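Local coordinates for protein tetR-family transcriptional regulator (Streptomyces coelicolor A3, PDB 2QIB) that probably acts as a DNA-binding transcription factor that regulates genes through a helix-turn-helix domain, working as a two-subunit assembly, at residues A[34-39]-A[58-63]; A[71-76]-A[129-134]; A[82-87]-A[138-143]; A[157-162]-A[180-185]; A[188-193]-A[201-206]. All coordinates share one frame; numbering follows the deposited sequence.

Interaction 1: A[34-39]-A[58-63]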
# COMPACT_ATOMS: atom_id res chain seq x y z
N VAL A 34 23.61 -2.06 -11.10
CA VAL A 34 23.66 -3.02 -12.20
C VAL A 34 24.02 -2.25 -13.45
O VAL A 34 23.34 -1.30 -13.81
CB VAL A 34 22.30 -3.77 -12.39
CG1 VAL A 34 22.38 -4.73 -13.59
CG2 VAL A 34 21.96 -4.57 -11.11
N SER A 35 25.10 -2.65 -14.12
CA SER A 35 25.57 -1.94 -15.32
C SER A 35 25.41 -2.80 -16.58
O SER A 35 25.33 -4.02 -16.52
CB SER A 35 27.05 -1.57 -15.20
OG SER A 35 27.87 -2.73 -15.23
N ILE A 36 25.44 -2.14 -17.73
CA ILE A 36 25.48 -2.86 -19.01
C ILE A 36 26.70 -3.77 -19.08
O ILE A 36 26.60 -4.92 -19.51
CB ILE A 36 25.44 -1.90 -20.21
CG1 ILE A 36 24.14 -1.10 -20.24
CG2 ILE A 36 25.76 -2.66 -21.54
CD1 ILE A 36 22.86 -1.95 -20.30
N ASP A 37 27.85 -3.25 -18.64
CA ASP A 37 29.07 -4.07 -18.62
C ASP A 37 28.88 -5.37 -17.80
O ASP A 37 29.36 -6.43 -18.18
CB ASP A 37 30.24 -3.26 -18.08
CG ASP A 37 30.79 -2.26 -19.11
OD1 ASP A 37 30.41 -2.33 -20.30
OD2 ASP A 37 31.64 -1.42 -18.73
N GLU A 38 28.17 -5.28 -16.68
CA GLU A 38 27.96 -6.47 -15.85
C GLU A 38 27.03 -7.47 -16.54
O GLU A 38 27.21 -8.69 -16.45
CB GLU A 38 27.42 -6.07 -14.48
CG GLU A 38 28.51 -5.42 -13.62
CD GLU A 38 27.97 -4.77 -12.36
OE1 GLU A 38 26.77 -4.49 -12.32
OE2 GLU A 38 28.77 -4.53 -11.43
N ILE A 39 26.02 -6.92 -17.20
CA ILE A 39 25.08 -7.74 -17.97
C ILE A 39 25.81 -8.45 -19.13
O ILE A 39 25.68 -9.67 -19.28
CB ILE A 39 23.88 -6.87 -18.44
CG1 ILE A 39 23.03 -6.46 -17.22
CG2 ILE A 39 23.03 -7.65 -19.49
CD1 ILE A 39 21.96 -5.34 -17.53
N LEU A 58 17.49 1.36 -19.59
CA LEU A 58 16.06 1.37 -19.21
C LEU A 58 15.24 0.35 -20.00
O LEU A 58 14.37 -0.35 -19.44
CB LEU A 58 15.45 2.78 -19.32
CG LEU A 58 13.95 2.90 -18.97
CD1 LEU A 58 13.62 2.46 -17.52
CD2 LEU A 58 13.45 4.32 -19.25
N SER A 59 15.51 0.21 -21.30
CA SER A 59 14.71 -0.69 -22.12
C SER A 59 14.94 -2.14 -21.68
O SER A 59 14.02 -2.94 -21.66
CB SER A 59 15.03 -0.46 -23.61
OG SER A 59 16.33 -0.92 -23.87
N LEU A 60 16.17 -2.46 -21.26
CA LEU A 60 16.51 -3.79 -20.75
C LEU A 60 15.86 -4.03 -19.39
O LEU A 60 15.29 -5.10 -19.12
CB LEU A 60 18.03 -3.93 -20.67
CG LEU A 60 18.61 -5.33 -20.43
CD1 LEU A 60 17.81 -6.51 -21.10
CD2 LEU A 60 20.03 -5.34 -20.89
N TYR A 61 15.93 -3.01 -18.54
CA TYR A 61 15.26 -3.07 -17.23
C TYR A 61 13.77 -3.32 -17.43
O TYR A 61 13.19 -4.15 -16.74
CB TYR A 61 15.47 -1.77 -16.45
CG TYR A 61 14.83 -1.78 -15.07
CD1 TYR A 61 15.51 -2.32 -13.96
CD2 TYR A 61 13.54 -1.25 -14.88
CE1 TYR A 61 14.91 -2.35 -12.69
CE2 TYR A 61 12.91 -1.28 -13.61
CZ TYR A 61 13.61 -1.81 -12.53
OH TYR A 61 13.03 -1.82 -11.27
N GLU A 62 13.16 -2.59 -18.39
CA GLU A 62 11.71 -2.78 -18.69
C GLU A 62 11.41 -4.18 -19.20
O GLU A 62 10.40 -4.80 -18.81
CB GLU A 62 11.22 -1.67 -19.65
CG GLU A 62 11.16 -0.29 -18.98
CD GLU A 62 10.92 0.87 -19.96
OE1 GLU A 62 11.09 0.64 -21.18
OE2 GLU A 62 10.57 1.99 -19.52
N ALA A 63 12.29 -4.71 -20.06
CA ALA A 63 12.12 -6.06 -20.61
C ALA A 63 12.20 -7.13 -19.50
O ALA A 63 11.38 -8.07 -19.44
CB ALA A 63 13.13 -6.34 -21.72
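Leu60 and Ile39 reach toward each other from two helices and touch tip to tip, with Ile36 a more distant third partner. One branch of Leu60 does the work: CD2 lies 3.9 Å from Ile39 CD1 and 4.0 Å from Ile39 CG2, so it rests in the fork between both ends of the isoleucine. Leu60 gets there because its CG stands anti to the backbone N (chi1 -168°), which throws the methyls outward from helix 57-75. Ile36 CD1 approaches the same Leu60 CD2 only at 4.5 Å, a marginal contact. The nearest backbones, the CA atoms of Ile36 and Leu60, stay 9.2 Å apart, evidence that side-chain ends alone span the gap. All three residues are buried; Ala22 and Val50 also meet Leu60. The start of helix 36-43 is fixed by a capping box: Glu38 N donates to Ser35 OG at 2.9 Å, and Ser35 N returns a bond to Glu38 OE1 at 3.1 Å, striking it from above the carboxylate plane. Such an apolar centre, joining helix 36-43 of the predicted helix-turn-helix to the helix that follows the motif, is characteristic of the TetR-family DNA-binding domain.

Interaction 2: A[71-76]-A[129-134]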
# COMPACT_ATOMS: atom_id res chain seq x y z
N ASP A 71 5.43 -13.42 -14.86
CA ASP A 71 5.63 -14.53 -13.93
C ASP A 71 4.69 -14.36 -12.71
O ASP A 71 3.87 -15.28 -12.41
CB ASP A 71 7.12 -14.56 -13.54
CG ASP A 71 7.45 -15.59 -12.44
OD1 ASP A 71 6.62 -16.43 -12.04
OD2 ASP A 71 8.61 -15.53 -11.95
N LEU A 72 4.78 -13.22 -12.02
CA LEU A 72 3.94 -13.02 -10.81
C LEU A 72 2.46 -13.10 -11.15
O LEU A 72 1.68 -13.74 -10.45
CB LEU A 72 4.25 -11.70 -10.12
CG LEU A 72 3.48 -11.45 -8.81
CD1 LEU A 72 3.60 -12.67 -7.85
CD2 LEU A 72 3.97 -10.16 -8.15
N ALA A 73 2.04 -12.40 -12.21
CA ALA A 73 0.62 -12.49 -12.59
C ALA A 73 0.15 -13.96 -12.79
O ALA A 73 -0.98 -14.33 -12.39
CB ALA A 73 0.38 -11.69 -13.84
N ASP A 74 0.98 -14.79 -13.42
CA ASP A 74 0.63 -16.18 -13.66
C ASP A 74 0.55 -16.95 -12.35
O ASP A 74 -0.28 -17.86 -12.21
CB ASP A 74 1.66 -16.88 -14.55
CG ASP A 74 1.49 -16.52 -16.02
OD1 ASP A 74 0.46 -15.86 -16.36
OD2 ASP A 74 2.38 -16.89 -16.82
N ARG A 75 1.36 -16.54 -11.37
CA ARG A 75 1.34 -17.18 -10.06
C ARG A 75 0.02 -16.94 -9.33
O ARG A 75 -0.30 -17.69 -8.42
CB ARG A 75 2.52 -16.73 -9.18
CG ARG A 75 3.88 -17.27 -9.68
CD ARG A 75 4.99 -16.83 -8.73
NE ARG A 75 6.30 -16.98 -9.36
CZ ARG A 75 7.42 -17.31 -8.73
NH1 ARG A 75 7.43 -17.60 -7.43
NH2 ARG A 75 8.56 -17.35 -9.43
N PHE A 76 -0.73 -15.91 -9.73
CA PHE A 76 -2.05 -15.63 -9.10
C PHE A 76 -3.16 -16.62 -9.50
O PHE A 76 -4.22 -16.64 -8.87
CB PHE A 76 -2.52 -14.22 -9.44
CG PHE A 76 -1.63 -13.12 -8.92
CD1 PHE A 76 -0.83 -13.29 -7.80
CD2 PHE A 76 -1.63 -11.89 -9.57
CE1 PHE A 76 -0.05 -12.23 -7.32
CE2 PHE A 76 -0.84 -10.84 -9.10
CZ PHE A 76 -0.05 -11.02 -7.98
N ARG A 129 -1.11 -5.51 -10.30
CA ARG A 129 -2.15 -5.20 -9.32
C ARG A 129 -3.53 -5.52 -9.88
O ARG A 129 -4.36 -6.13 -9.20
CB ARG A 129 -2.08 -3.73 -8.93
CG ARG A 129 -0.82 -3.39 -8.17
CD ARG A 129 -0.77 -1.87 -7.96
NE ARG A 129 0.36 -1.52 -7.11
CZ ARG A 129 1.13 -0.47 -7.31
NH1 ARG A 129 0.91 0.33 -8.37
NH2 ARG A 129 2.14 -0.24 -6.48
N GLN A 130 -3.76 -5.12 -11.13
CA GLN A 130 -5.03 -5.44 -11.77
C GLN A 130 -5.23 -6.97 -11.98
O GLN A 130 -6.33 -7.47 -11.80
CB GLN A 130 -5.14 -4.66 -13.10
CG GLN A 130 -6.39 -5.01 -13.88
CD GLN A 130 -7.66 -4.44 -13.25
OE1 GLN A 130 -7.61 -3.62 -12.34
NE2 GLN A 130 -8.81 -4.86 -13.79
N ALA A 131 -4.18 -7.71 -12.34
CA ALA A 131 -4.26 -9.17 -12.46
C ALA A 131 -4.68 -9.81 -11.14
O ALA A 131 -5.56 -10.71 -11.12
CB ALA A 131 -2.91 -9.74 -12.90
N ALA A 132 -4.12 -9.32 -10.03
CA ALA A 132 -4.54 -9.80 -8.70
C ALA A 132 -6.03 -9.53 -8.48
O ALA A 132 -6.79 -10.44 -8.07
CB ALA A 132 -3.71 -9.12 -7.57
N TYR A 133 -6.46 -8.31 -8.78
CA TYR A 133 -7.85 -7.89 -8.64
C TYR A 133 -8.82 -8.83 -9.42
O TYR A 133 -9.81 -9.34 -8.87
CB TYR A 133 -7.97 -6.43 -9.12
CG TYR A 133 -9.35 -5.84 -9.03
CD1 TYR A 133 -9.91 -5.49 -7.79
CD2 TYR A 133 -10.10 -5.60 -10.18
CE1 TYR A 133 -11.19 -4.93 -7.70
CE2 TYR A 133 -11.40 -5.05 -10.10
CZ TYR A 133 -11.91 -4.70 -8.86
OH TYR A 133 -13.20 -4.17 -8.77
N VAL A 134 -8.50 -9.05 -10.69
CA VAL A 134 -9.32 -9.92 -11.55
C VAL A 134 -9.43 -11.35 -10.96
O VAL A 134 -10.51 -11.96 -10.98
CB VAL A 134 -8.75 -9.93 -12.98
CG1 VAL A 134 -9.38 -11.09 -13.84
CG2 VAL A 134 -9.03 -8.56 -13.64
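On the helix that brings Ala73 and Phe76 against Ala131 and Ala132, Asp71 OD1 is held twice by Arg75: by NE at 2.8 Å, almost straight at 173°, and weakly by NH2. Arg75 NH2 also donates to the syn lone pair of Asp71 OD2 at 3.1 Å, making a side-on salt bridge one helical turn long. The contact itself is apolar. Ala73 CB meets Ala131 CB at 3.9 Å, and these small side chains let the CA atoms of Ala73 and Ala131 approach to 5.9 Å. Phe76, with CG anti to its carbonyl carbon (chi1 -63°), sends its ring across to 129-134, where CE2 touches Ala132 CB at 3.7 Å and CD2 nears Ala132 N at 3.6 Å. One ring face is covered by Leu72 O, 3.6 Å above its centre. Replacing Phe76 by an alanine would probably open a gap beside Ala132 and leave Leu72 O without its aromatic cover. Around this junction of helices 57-75 and 119-140, Ile157 of helix 147-168 packs on Ala132, while Phe98 of helix 84-101 lies against Leu72 and Arg75, whose NH2 also bridges to Glu101.

Interaction 3: A[82-87]-A[138-143]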
# COMPACT_ATOMS: atom_id res chain seq x y z
N GLY A 82 -12.64 -25.95 -3.40
CA GLY A 82 -12.44 -26.02 -1.95
C GLY A 82 -12.58 -24.66 -1.27
O GLY A 82 -12.87 -23.66 -1.93
N PRO A 83 -12.34 -24.60 0.06
CA PRO A 83 -12.54 -23.35 0.83
C PRO A 83 -11.67 -22.23 0.23
O PRO A 83 -10.54 -22.48 -0.18
CB PRO A 83 -11.98 -23.68 2.21
CG PRO A 83 -11.90 -25.13 2.29
CD PRO A 83 -11.81 -25.69 0.88
N LEU A 84 -12.21 -21.01 0.20
CA LEU A 84 -11.52 -19.89 -0.46
C LEU A 84 -10.24 -19.50 0.27
O LEU A 84 -9.26 -19.14 -0.37
CB LEU A 84 -12.45 -18.69 -0.61
CG LEU A 84 -13.32 -18.73 -1.86
CD1 LEU A 84 -14.40 -19.80 -1.74
CD2 LEU A 84 -13.92 -17.36 -2.20
N GLY A 85 -10.26 -19.57 1.60
CA GLY A 85 -9.09 -19.16 2.39
C GLY A 85 -7.87 -19.97 2.00
O GLY A 85 -6.78 -19.41 1.80
N ALA A 86 -8.04 -21.29 1.85
CA ALA A 86 -6.94 -22.16 1.45
C ALA A 86 -6.39 -21.84 0.06
O ALA A 86 -5.19 -21.97 -0.17
CB ALA A 86 -7.38 -23.66 1.53
N ARG A 87 -7.27 -21.46 -0.87
CA ARG A 87 -6.84 -21.05 -2.21
C ARG A 87 -5.94 -19.82 -2.08
O ARG A 87 -4.86 -19.74 -2.68
CB ARG A 87 -8.04 -20.63 -3.04
CG ARG A 87 -9.17 -21.68 -3.13
CD ARG A 87 -10.26 -21.19 -4.07
NE ARG A 87 -11.49 -21.95 -3.88
CZ ARG A 87 -12.63 -21.66 -4.51
NH1 ARG A 87 -12.68 -20.65 -5.38
NH2 ARG A 87 -13.71 -22.40 -4.28
N SER A 138 -12.82 -13.25 -9.50
CA SER A 138 -13.20 -14.54 -10.09
C SER A 138 -13.54 -15.55 -9.00
O SER A 138 -14.55 -16.27 -9.05
CB SER A 138 -12.06 -15.06 -10.97
OG SER A 138 -12.39 -16.34 -11.51
N HIS A 139 -12.69 -15.62 -7.98
CA HIS A 139 -12.91 -16.55 -6.88
C HIS A 139 -14.13 -16.19 -6.04
O HIS A 139 -14.84 -17.09 -5.57
CB HIS A 139 -11.68 -16.66 -6.01
CG HIS A 139 -10.60 -17.51 -6.61
ND1 HIS A 139 -10.51 -18.87 -6.37
CD2 HIS A 139 -9.60 -17.20 -7.46
CE1 HIS A 139 -9.48 -19.35 -7.03
NE2 HIS A 139 -8.90 -18.36 -7.70
N LEU A 140 -14.37 -14.88 -5.87
CA LEU A 140 -15.56 -14.41 -5.17
C LEU A 140 -16.83 -14.59 -5.99
O LEU A 140 -17.94 -14.47 -5.45
CB LEU A 140 -15.41 -12.95 -4.74
CG LEU A 140 -14.32 -12.63 -3.69
CD1 LEU A 140 -14.12 -11.09 -3.54
CD2 LEU A 140 -14.63 -13.29 -2.32
N ASP A 141 -16.65 -14.89 -7.29
CA ASP A 141 -17.76 -15.10 -8.25
C ASP A 141 -18.56 -13.81 -8.43
O ASP A 141 -19.79 -13.82 -8.49
CB ASP A 141 -18.68 -16.25 -7.80
CG ASP A 141 -19.58 -16.76 -8.91
OD1 ASP A 141 -19.34 -16.43 -10.10
OD2 ASP A 141 -20.54 -17.50 -8.59
N VAL A 142 -17.83 -12.70 -8.52
CA VAL A 142 -18.43 -11.39 -8.70
C VAL A 142 -17.96 -10.76 -10.00
O VAL A 142 -16.76 -10.60 -10.22
CB VAL A 142 -18.10 -10.48 -7.49
CG1 VAL A 142 -18.66 -9.09 -7.72
CG2 VAL A 142 -18.64 -11.09 -6.20
N THR A 143 -18.90 -10.37 -10.86
CA THR A 143 -18.51 -9.75 -12.13
C THR A 143 -18.74 -8.24 -12.15
O THR A 143 -18.03 -7.52 -12.85
CB THR A 143 -19.21 -10.40 -13.34
OG1 THR A 143 -20.62 -10.36 -13.14
CG2 THR A 143 -18.79 -11.86 -13.49
O HOH W 1 -15.03 -19.54 -6.57
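Leu84 and His139 mark the closest backbone approach, with their CA atoms 7.4 Å apart, where the start of one helix meets the end of another. Pro83 occupies the N-cap position of helix 84-101; helix 119-140 stops in a Schellman motif, Asp141 taking positive phi (64°). Across this junction Arg87 is the main polar link. Its chain runs extended from CG to NE, and NH1 donates to His139 ND1 at 3.0 Å with an N-H...N angle of 164°. The acceptor lies close to the guanidinium plane, whereas the guanidinium and imidazole planes are turned 57° apart. Because ND1 accepts, a neutral ring would probably carry its proton on NE2. The other edge of the guanidinium grips one carbonyl: NH2 and NE reach Gly82 O at 2.8 and 2.9 Å, fixing the rotation of the group. A water completes the link, accepting from Arg87 NH1 at 2.9 Å and donating to His139 O at 2.7 Å. Leu84 fills in beneath, its CD1 over one guanidinium face and its CD2 3.5 Å from His139 O and 4.1 Å from Leu140 CD2. A methionine in place of Arg87 has no N-H to offer, so His139 ND1 and Gly82 O would probably be left without these donors and the imidazole would be freer to turn. On the flanks, Arg80 of the preceding loop packs on Arg87 and His139, Leu149 of helix 147-168 covers Leu140, and Glu211, beyond helix 198-209, takes the N-H of Gly85 at the start of helix 84-101.

Interaction 4: A[157-162]-A[180-185]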
# COMPACT_ATOMS: atom_id res chain seq x y z
N ILE A 157 -4.95 -5.55 -1.68
CA ILE A 157 -3.78 -5.68 -2.60
C ILE A 157 -2.67 -4.72 -2.15
O ILE A 157 -1.52 -5.12 -2.04
CB ILE A 157 -4.18 -5.46 -4.08
CG1 ILE A 157 -5.09 -6.61 -4.54
CG2 ILE A 157 -2.90 -5.32 -4.97
CD1 ILE A 157 -5.87 -6.32 -5.84
N SER A 158 -3.00 -3.48 -1.80
CA SER A 158 -1.98 -2.54 -1.24
C SER A 158 -1.39 -3.05 0.08
O SER A 158 -0.18 -2.90 0.33
CB SER A 158 -2.60 -1.15 -1.03
OG SER A 158 -3.09 -0.63 -2.29
N LEU A 159 -2.24 -3.62 0.93
CA LEU A 159 -1.83 -4.20 2.21
C LEU A 159 -0.81 -5.35 1.96
O LEU A 159 0.21 -5.48 2.68
CB LEU A 159 -3.05 -4.76 2.96
CG LEU A 159 -2.69 -5.28 4.35
CD1 LEU A 159 -2.36 -4.08 5.26
CD2 LEU A 159 -3.88 -6.04 4.90
N ALA A 160 -1.13 -6.20 0.97
CA ALA A 160 -0.26 -7.33 0.64
C ALA A 160 1.11 -6.88 0.06
O ALA A 160 2.15 -7.47 0.39
CB ALA A 160 -0.96 -8.30 -0.32
N GLU A 161 1.12 -5.83 -0.77
CA GLU A 161 2.37 -5.20 -1.23
C GLU A 161 3.19 -4.67 -0.03
O GLU A 161 4.39 -4.93 0.12
CB GLU A 161 2.00 -4.01 -2.13
CG GLU A 161 1.44 -4.41 -3.43
CD GLU A 161 1.11 -3.18 -4.31
OE1 GLU A 161 1.73 -2.11 -4.13
OE2 GLU A 161 0.23 -3.33 -5.17
N SER A 162 2.54 -3.92 0.84
CA SER A 162 3.22 -3.33 1.98
C SER A 162 3.81 -4.39 2.91
O SER A 162 4.93 -4.28 3.39
CB SER A 162 2.23 -2.48 2.77
OG SER A 162 2.94 -1.79 3.80
N THR A 180 -0.29 -16.43 6.34
CA THR A 180 -1.55 -16.68 7.08
C THR A 180 -2.18 -15.37 7.52
O THR A 180 -3.41 -15.18 7.43
CB THR A 180 -1.29 -17.62 8.28
OG1 THR A 180 -1.05 -18.93 7.72
CG2 THR A 180 -2.50 -17.68 9.18
N GLN A 181 -1.34 -14.47 8.01
CA GLN A 181 -1.82 -13.14 8.41
C GLN A 181 -2.55 -12.41 7.29
O GLN A 181 -3.63 -11.86 7.53
CB GLN A 181 -0.65 -12.31 8.89
CG GLN A 181 -1.07 -10.88 9.42
CD GLN A 181 -0.05 -10.32 10.35
OE1 GLN A 181 0.09 -10.81 11.48
NE2 GLN A 181 0.63 -9.25 9.93
N LEU A 182 -2.00 -12.43 6.08
CA LEU A 182 -2.65 -11.74 4.95
C LEU A 182 -4.02 -12.38 4.59
O LEU A 182 -4.97 -11.64 4.22
CB LEU A 182 -1.74 -11.72 3.72
CG LEU A 182 -0.69 -10.61 3.88
CD1 LEU A 182 0.40 -10.80 2.84
CD2 LEU A 182 -1.28 -9.15 3.80
N VAL A 183 -4.11 -13.70 4.72
CA VAL A 183 -5.39 -14.39 4.50
C VAL A 183 -6.42 -13.97 5.56
O VAL A 183 -7.55 -13.57 5.21
CB VAL A 183 -5.22 -15.93 4.47
CG1 VAL A 183 -6.61 -16.61 4.30
CG2 VAL A 183 -4.28 -16.28 3.32
N HIS A 184 -6.02 -14.00 6.84
CA HIS A 184 -6.91 -13.51 7.89
C HIS A 184 -7.25 -12.03 7.71
O HIS A 184 -8.40 -11.65 7.93
CB HIS A 184 -6.25 -13.69 9.23
CG HIS A 184 -6.16 -15.13 9.66
ND1 HIS A 184 -7.18 -16.04 9.43
CD2 HIS A 184 -5.21 -15.79 10.36
CE1 HIS A 184 -6.84 -17.20 9.97
NE2 HIS A 184 -5.65 -17.08 10.52
N ASP A 185 -6.27 -11.22 7.32
CA ASP A 185 -6.50 -9.78 7.06
C ASP A 185 -7.60 -9.58 6.03
O ASP A 185 -8.41 -8.70 6.18
CB ASP A 185 -5.24 -9.11 6.54
CG ASP A 185 -4.16 -8.95 7.63
OD1 ASP A 185 -4.51 -9.03 8.83
OD2 ASP A 185 -2.97 -8.70 7.26
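Leu182 lays its CD2 methyl over the backbone of Ala160, 3.8 Å from Ala160 CA and 4.2 Å from Ala160 CB, and continues onto the preceding residue, where it meets Leu159 CG at 4.2 Å. The two leucines slide past each other in opposite directions, the CD2 end of Leu182 coming alongside the outer part of Leu159. The small alanine makes this possible: the CA atoms of Ala160 and Leu182 come within 6.6 Å, although the axes of the short segments remain 10.7 Å apart. Leu159, its CG anti to the backbone N (chi1 -176°), extends to the next turn of 180-185. There its CD2 touches Asp185 CB and Asp185 OD2, each at 3.7 Å, the two side chains crossing at about a right angle. A buried carboxylate thus has a methyl group against one oxygen, a contact of shape and not of charge. The segments run nearly antiparallel, with 162° between their N-to-C directions. Beyond Leu182 lie Met92 and Phe96 of helix 84-101, and a hexaethylene glycol, probably from crystallisation, sits about 4 Å from the Ala160 side chain. The other flank belongs to the dimer: Ser158 and Ser162 hydroxyls bond to Ser162 and Ser158 of the second subunit, and the His184 ring meets Tyr196 of that subunit with nearly parallel planes. An antiparallel helix pair facing its copy in this way is consistent with the four-helix dimer interface of TetR-family regulators.

Interaction 5: A[188-193]-A[201-206]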
# COMPACT_ATOMS: atom_id res chain seq x y z
N ALA A 188 -10.91 -10.23 7.64
CA ALA A 188 -11.21 -9.18 8.61
C ALA A 188 -11.59 -7.84 7.96
O ALA A 188 -12.55 -7.20 8.40
CB ALA A 188 -10.05 -9.02 9.62
N LEU A 189 -10.86 -7.45 6.92
CA LEU A 189 -11.20 -6.23 6.15
C LEU A 189 -12.60 -6.34 5.56
O LEU A 189 -13.37 -5.40 5.62
CB LEU A 189 -10.18 -5.91 5.06
CG LEU A 189 -8.79 -5.58 5.63
CD1 LEU A 189 -7.78 -5.42 4.52
CD2 LEU A 189 -8.80 -4.32 6.54
N MSE A 190 -12.94 -7.51 5.00
CA MSE A 190 -14.27 -7.70 4.46
C MSE A 190 -15.31 -7.64 5.57
O MSE A 190 -16.38 -7.04 5.39
CB MSE A 190 -14.36 -9.03 3.72
CG MSE A 190 -13.32 -9.13 2.64
SE MSE A 190 -14.10 -8.64 0.94
CE MSE A 190 -15.08 -10.40 0.90
N ALA A 191 -15.04 -8.28 6.70
CA ALA A 191 -15.99 -8.26 7.82
C ALA A 191 -16.25 -6.85 8.36
O ALA A 191 -17.38 -6.52 8.76
CB ALA A 191 -15.53 -9.14 8.92
N VAL A 192 -15.21 -6.03 8.41
CA VAL A 192 -15.36 -4.65 8.87
C VAL A 192 -16.32 -3.90 7.95
O VAL A 192 -17.25 -3.23 8.42
CB VAL A 192 -13.99 -3.92 8.98
CG1 VAL A 192 -14.18 -2.42 9.17
CG2 VAL A 192 -13.21 -4.49 10.17
N SER A 193 -16.13 -4.04 6.64
CA SER A 193 -16.98 -3.37 5.66
C SER A 193 -18.42 -3.88 5.75
O SER A 193 -19.36 -3.11 5.61
CB SER A 193 -16.46 -3.59 4.25
OG SER A 193 -17.28 -2.92 3.30
N GLY A 201 -22.47 -7.65 3.55
CA GLY A 201 -22.76 -8.67 4.57
C GLY A 201 -23.09 -10.03 3.96
O GLY A 201 -22.62 -11.06 4.42
N ALA A 202 -23.89 -10.02 2.91
CA ALA A 202 -24.31 -11.26 2.29
C ALA A 202 -23.13 -11.98 1.64
O ALA A 202 -23.03 -13.21 1.73
CB ALA A 202 -25.43 -11.01 1.28
N LEU A 203 -22.23 -11.22 1.00
CA LEU A 203 -21.09 -11.83 0.35
C LEU A 203 -20.20 -12.48 1.40
O LEU A 203 -19.76 -13.61 1.24
CB LEU A 203 -20.29 -10.81 -0.47
CG LEU A 203 -18.96 -11.30 -1.03
CD1 LEU A 203 -19.12 -12.50 -1.95
CD2 LEU A 203 -18.29 -10.14 -1.77
N VAL A 204 -19.91 -11.75 2.48
CA VAL A 204 -19.01 -12.24 3.51
C VAL A 204 -19.57 -13.48 4.21
O VAL A 204 -18.84 -14.46 4.48
CB VAL A 204 -18.68 -11.10 4.53
CG1 VAL A 204 -17.69 -11.57 5.56
CG2 VAL A 204 -18.10 -9.93 3.79
N ARG A 205 -20.87 -13.48 4.48
CA ARG A 205 -21.48 -14.68 5.03
C ARG A 205 -21.29 -15.89 4.13
O ARG A 205 -20.96 -16.97 4.61
CB ARG A 205 -22.97 -14.47 5.33
CG ARG A 205 -23.20 -13.59 6.55
CD ARG A 205 -24.67 -13.61 7.03
NE ARG A 205 -25.60 -13.11 6.00
CZ ARG A 205 -25.91 -11.83 5.80
NH1 ARG A 205 -25.37 -10.87 6.55
NH2 ARG A 205 -26.77 -11.50 4.84
N ARG A 206 -21.48 -15.70 2.82
CA ARG A 206 -21.33 -16.77 1.83
C ARG A 206 -19.88 -17.27 1.78
O ARG A 206 -19.63 -18.47 1.80
CB ARG A 206 -21.77 -16.26 0.47
CG ARG A 206 -21.70 -17.27 -0.64
CD ARG A 206 -22.33 -16.71 -1.91
NE ARG A 206 -21.58 -15.60 -2.52
CZ ARG A 206 -20.38 -15.72 -3.11
NH1 ARG A 206 -19.73 -16.88 -3.15
NH2 ARG A 206 -19.81 -14.66 -3.65
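Met190, present as selenomethionine, and Val204 face each other with their side chains directed across the contact, but they meet near their roots: Val204 CG2 lies 3.8 Å from Met190 CB and 3.7 Å from Met190 O. The branching of Val204 explains the fit. CG2 stands anti to the carbonyl carbon and takes the Met190 side, while CG1, anti to the backbone N, leans to Ala191 CA at a loose 4.4 Å; the valine fork therefore straddles the backbone of residues 190 and 191. The rest of Met190 turns off in another direction. Bends at chi2 (-97°) and chi3 (-74°) carry CE to Leu203 CD2, 4.2 Å away, where the two chains cross obliquely. Backbone distances agree with this close seating, the CA atoms of Ala191 and Val204 being 6.6 Å apart and the segment axes 9.2 Å. With 144° between their directions and a turn of three residues between helices 175-194 and 198-209, the pair forms an antiparallel helical hairpin whose arms splay appreciably from exact antiparallel alignment. Met190 is also enclosed on the side of helix 147-168, by Leu149 and Val152, and Leu149 touches Leu203 too, so this third helix closes over the methionine and leucine ends. The 188-193 turn has a further neighbour in the dimer: Leu189 and Val192 pack on Asp185 of the second subunit, Ser193 on its Gln181, and Ala191 on its Leu224.

How the interactions relate
From the N terminus, interaction 1 closes a short loop through the predicted helix-turn-helix onto helix 57-75. That helix runs on to interaction 2, about 25 Å away between centres, and so leads from the DNA-binding domain into the C-terminal body. Interactions 2 and 3 cross, their segments alternating along the chain, and together join helices 57-75 and 84-101 to helix 119-140. Interaction 4 follows in series and touches interaction 2 through the Arg129-Glu161 salt bridge. It shares helix 175-194 with interaction 5, the last and shortest loop, and both also reach the second subunit. No pair of the five is nested.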